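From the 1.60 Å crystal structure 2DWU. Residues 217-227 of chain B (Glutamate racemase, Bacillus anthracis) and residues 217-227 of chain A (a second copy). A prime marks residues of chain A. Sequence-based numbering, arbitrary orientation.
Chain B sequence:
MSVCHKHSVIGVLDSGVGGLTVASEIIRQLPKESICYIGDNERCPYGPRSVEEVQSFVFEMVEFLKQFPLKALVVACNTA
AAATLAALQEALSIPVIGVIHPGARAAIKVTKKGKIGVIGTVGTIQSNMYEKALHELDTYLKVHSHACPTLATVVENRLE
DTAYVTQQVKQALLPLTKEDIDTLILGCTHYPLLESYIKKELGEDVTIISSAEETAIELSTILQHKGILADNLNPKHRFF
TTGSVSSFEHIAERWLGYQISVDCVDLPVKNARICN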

# COMPACT_ATOMS: atom_id res chain seq x y z
N ILE B 217 -2.24 -0.36 -5.86
CA ILE B 217 -1.09 0.24 -5.22
C ILE B 217 0.03 -0.80 -5.07
O ILE B 217 1.20 -0.46 -5.16
CB ILE B 217 -1.48 0.94 -3.88
CG1 ILE B 217 -0.28 1.75 -3.38
CG2 ILE B 217 -1.99 -0.07 -2.85
CD1 ILE B 217 -0.66 2.77 -2.32
N GLU B 218 -0.32 -2.08 -4.90
CA GLU B 218 0.71 -3.12 -4.82
C GLU B 218 1.45 -3.21 -6.16
O GLU B 218 2.67 -3.29 -6.20
CB GLU B 218 0.07 -4.48 -4.48
CG GLU B 218 1.11 -5.59 -4.31
CD GLU B 218 1.15 -6.24 -2.92
OE1 GLU B 218 0.70 -5.67 -1.90
OE2 GLU B 218 1.68 -7.37 -2.87
N LEU B 219 0.70 -3.20 -7.25
CA LEU B 219 1.32 -3.22 -8.58
C LEU B 219 2.23 -1.98 -8.76
O LEU B 219 3.36 -2.10 -9.24
CB LEU B 219 0.22 -3.20 -9.66
CG LEU B 219 0.71 -3.11 -11.11
CD1 LEU B 219 1.55 -4.34 -11.47
CD2 LEU B 219 -0.49 -2.98 -12.03
N SER B 220 1.72 -0.81 -8.37
CA SER B 220 2.51 0.42 -8.48
C SER B 220 3.86 0.28 -7.74
O SER B 220 4.93 0.60 -8.27
CB SER B 220 1.68 1.61 -7.92
OG SER B 220 2.44 2.82 -7.97
N THR B 221 3.81 -0.25 -6.52
CA THR B 221 4.98 -0.44 -5.70
C THR B 221 6.00 -1.34 -6.39
O THR B 221 7.20 -1.03 -6.45
CB THR B 221 4.57 -1.09 -4.35
OG1 THR B 221 3.63 -0.26 -3.66
CG2 THR B 221 5.82 -1.31 -3.48
N ILE B 222 5.52 -2.45 -6.95
CA ILE B 222 6.40 -3.40 -7.59
C ILE B 222 6.96 -2.88 -8.90
O ILE B 222 8.15 -3.04 -9.18
CB ILE B 222 5.68 -4.75 -7.79
CG1 ILE B 222 5.46 -5.41 -6.42
CG2 ILE B 222 6.56 -5.72 -8.61
CD1 ILE B 222 4.44 -6.56 -6.48
N LEU B 223 6.13 -2.24 -9.72
CA LEU B 223 6.66 -1.71 -10.98
C LEU B 223 7.74 -0.67 -10.69
O LEU B 223 8.77 -0.65 -11.36
CB LEU B 223 5.56 -1.06 -11.82
CG LEU B 223 4.43 -1.96 -12.33
CD1 LEU B 223 3.36 -1.08 -13.06
CD2 LEU B 223 5.00 -3.03 -13.25
N GLN B 224 7.53 0.18 -9.69
CA GLN B 224 8.56 1.19 -9.43
C GLN B 224 9.82 0.57 -8.82
O GLN B 224 10.93 0.97 -9.17
CB GLN B 224 8.00 2.30 -8.55
CG GLN B 224 8.99 3.47 -8.37
CD GLN B 224 8.27 4.76 -8.07
OE1 GLN B 224 7.24 4.76 -7.40
NE2 GLN B 224 8.82 5.88 -8.55
N HIS B 225 9.64 -0.42 -7.95
CA HIS B 225 10.79 -1.10 -7.35
C HIS B 225 11.66 -1.70 -8.44
O HIS B 225 12.90 -1.65 -8.38
CB HIS B 225 10.29 -2.22 -6.43
CG HIS B 225 11.36 -3.19 -6.04
ND1 HIS B 225 12.43 -2.84 -5.25
CD2 HIS B 225 11.53 -4.50 -6.35
CE1 HIS B 225 13.22 -3.88 -5.10
NE2 HIS B 225 12.70 -4.90 -5.76
N LYS B 226 11.01 -2.28 -9.44
CA LYS B 226 11.69 -2.92 -10.56
C LYS B 226 12.20 -1.93 -11.60
O LYS B 226 12.94 -2.32 -12.51
CB LYS B 226 10.76 -3.92 -11.22
CG LYS B 226 10.20 -4.97 -10.27
CD LYS B 226 10.99 -6.23 -10.34
CE LYS B 226 10.85 -6.86 -11.72
NZ LYS B 226 11.73 -8.04 -11.86
N GLY B 227 11.81 -0.66 -11.48
CA GLY B 227 12.26 0.34 -12.44
C GLY B 227 11.62 0.19 -13.81
O GLY B 227 12.25 0.51 -14.83
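Chain A 217-227: IELSTILQHKG

Both stretches are α-helical, each entering from an earlier part of its chain and ending at a glycine. Gly227 and Gly227′ have positive phi, a conformation glycine adopts readily, and close their helices with Schellman motifs. The helices cross at -67°, their N-to-C directions neither parallel nor antiparallel, and their axes approach to 9.9 Å. The two copies pack almost symmetrically, so the register is reciprocal: Ile222 CA lies 7.0 Å from Ile222′ CA, while Glu218 CA faces Thr221′ CA, and Thr221 CA faces Glu218′ CA, each at 6.8 Å.

Threonine suits the centre because it is small and two-faced. Its CA-to-CB bond points toward the other helix, and the methyls meet, Thr221 CG2 to Thr221′ CG2, at 3.8 Å. The hydroxyl remains satisfied in this buried setting: Thr221 OG1 donates to Ile217 O one turn back (2.9 Å), as Thr221′ OG1 does to Ile217′ O, and a single water donates to both Thr221 OG1 and Thr221′ OG1, at 2.8 Å each.

No direct hydrogen bond joins the helices, so water carries the polar links. Glu218 OE1 stays 3.6 Å from Thr221′ OG1, but a water bridges Glu218 OE2 and Thr221′ O, donating to both over 2.8 Å; its counterpart joins Glu218′ OE2 (2.7 Å) and Thr221 O (2.9 Å). A carboxylate and a carbonyl, both acceptors, need such a donor between them.

One turn beyond Thr221, the CA-to-CB bond of His225 also points toward the other helix. Its flat ring offers a face to a branched aliphatic side chain: Ile222′ CG2 sits 4.0 Å from the ring centroid of His225, in a CH-pi contact mirrored by Ile222 CG2 over His225′. The two imidazoles meet rim to rim, their planes at 80°. At the exposed margin, the long aliphatic chain of Lys226 brings its CD within 3.7 Å of His225′ NE2.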

# COMPACT_ATOMS: atom_id res chain seq x y z
N ILE A 217 4.04 -0.58 4.87
CA ILE A 217 3.37 -1.47 3.94
C ILE A 217 4.18 -1.57 2.66
O ILE A 217 4.20 -2.61 2.03
CB ILE A 217 1.88 -1.07 3.71
CG1 ILE A 217 1.17 -2.16 2.89
CG2 ILE A 217 1.76 0.32 3.08
CD1 ILE A 217 -0.35 -2.09 3.04
N GLU A 218 4.90 -0.51 2.27
CA GLU A 218 5.73 -0.59 1.08
C GLU A 218 6.84 -1.61 1.30
O GLU A 218 7.14 -2.44 0.44
CB GLU A 218 6.34 0.77 0.74
CG GLU A 218 7.17 0.76 -0.53
CD GLU A 218 6.68 1.70 -1.66
OE1 GLU A 218 5.50 2.12 -1.72
OE2 GLU A 218 7.54 1.99 -2.53
N LEU A 219 7.46 -1.55 2.48
CA LEU A 219 8.52 -2.50 2.82
C LEU A 219 7.95 -3.94 2.80
O LEU A 219 8.56 -4.88 2.24
CB LEU A 219 9.08 -2.19 4.22
CG LEU A 219 10.11 -3.19 4.74
CD1 LEU A 219 11.36 -3.21 3.84
CD2 LEU A 219 10.48 -2.81 6.17
N SER A 220 6.79 -4.13 3.42
CA SER A 220 6.14 -5.43 3.42
C SER A 220 5.96 -5.96 1.99
O SER A 220 6.28 -7.09 1.69
CB SER A 220 4.79 -5.31 4.17
OG SER A 220 4.09 -6.56 4.15
N THR A 221 5.45 -5.11 1.11
CA THR A 221 5.21 -5.49 -0.27
C THR A 221 6.49 -5.96 -0.95
O THR A 221 6.50 -6.99 -1.66
CB THR A 221 4.66 -4.29 -1.06
OG1 THR A 221 3.44 -3.85 -0.47
CG2 THR A 221 4.40 -4.69 -2.53
N ILE A 222 7.57 -5.20 -0.75
CA ILE A 222 8.83 -5.54 -1.40
C ILE A 222 9.48 -6.76 -0.81
O ILE A 222 10.01 -7.59 -1.55
CB ILE A 222 9.79 -4.32 -1.35
CG1 ILE A 222 9.24 -3.21 -2.26
CG2 ILE A 222 11.18 -4.69 -1.88
CD1 ILE A 222 9.88 -1.84 -1.98
N LEU A 223 9.44 -6.92 0.51
CA LEU A 223 10.05 -8.11 1.09
C LEU A 223 9.32 -9.36 0.60
O LEU A 223 9.94 -10.37 0.30
CB LEU A 223 10.01 -8.08 2.62
CG LEU A 223 10.82 -6.96 3.27
CD1 LEU A 223 10.57 -7.00 4.79
CD2 LEU A 223 12.30 -7.08 2.91
N GLN A 224 8.00 -9.29 0.50
CA GLN A 224 7.29 -10.48 0.06
C GLN A 224 7.49 -10.73 -1.42
O GLN A 224 7.61 -11.89 -1.84
CB GLN A 224 5.81 -10.37 0.42
CG GLN A 224 5.07 -11.69 0.16
CD GLN A 224 3.82 -11.81 0.98
OE1 GLN A 224 3.15 -10.82 1.27
NE2 GLN A 224 3.47 -13.04 1.36
N HIS A 225 7.57 -9.67 -2.22
CA HIS A 225 7.79 -9.82 -3.66
C HIS A 225 9.13 -10.52 -3.90
O HIS A 225 9.25 -11.36 -4.80
CB HIS A 225 7.81 -8.43 -4.34
CG HIS A 225 8.45 -8.42 -5.70
ND1 HIS A 225 7.90 -9.07 -6.78
CD2 HIS A 225 9.60 -7.87 -6.13
CE1 HIS A 225 8.69 -8.92 -7.83
NE2 HIS A 225 9.73 -8.20 -7.46
N LYS A 226 10.12 -10.18 -3.09
CA LYS A 226 11.46 -10.76 -3.21
C LYS A 226 11.61 -12.10 -2.51
O LYS A 226 12.67 -12.73 -2.59
CB LYS A 226 12.50 -9.76 -2.69
CG LYS A 226 12.52 -8.44 -3.46
CD LYS A 226 13.63 -7.55 -2.95
CE LYS A 226 15.01 -8.16 -3.21
NZ LYS A 226 15.29 -8.34 -4.66
N GLY A 227 10.56 -12.55 -1.83
CA GLY A 227 10.59 -13.83 -1.13
C GLY A 227 11.51 -13.86 0.07
O GLY A 227 12.05 -14.94 0.41
O HOH W 1 8.61 0.77 -4.72
O HOH W 2 4.32 -8.32 -2.91
O HOH W 3 2.40 -1.48 -1.49
O HOH W 4 13.98 -7.10 -6.83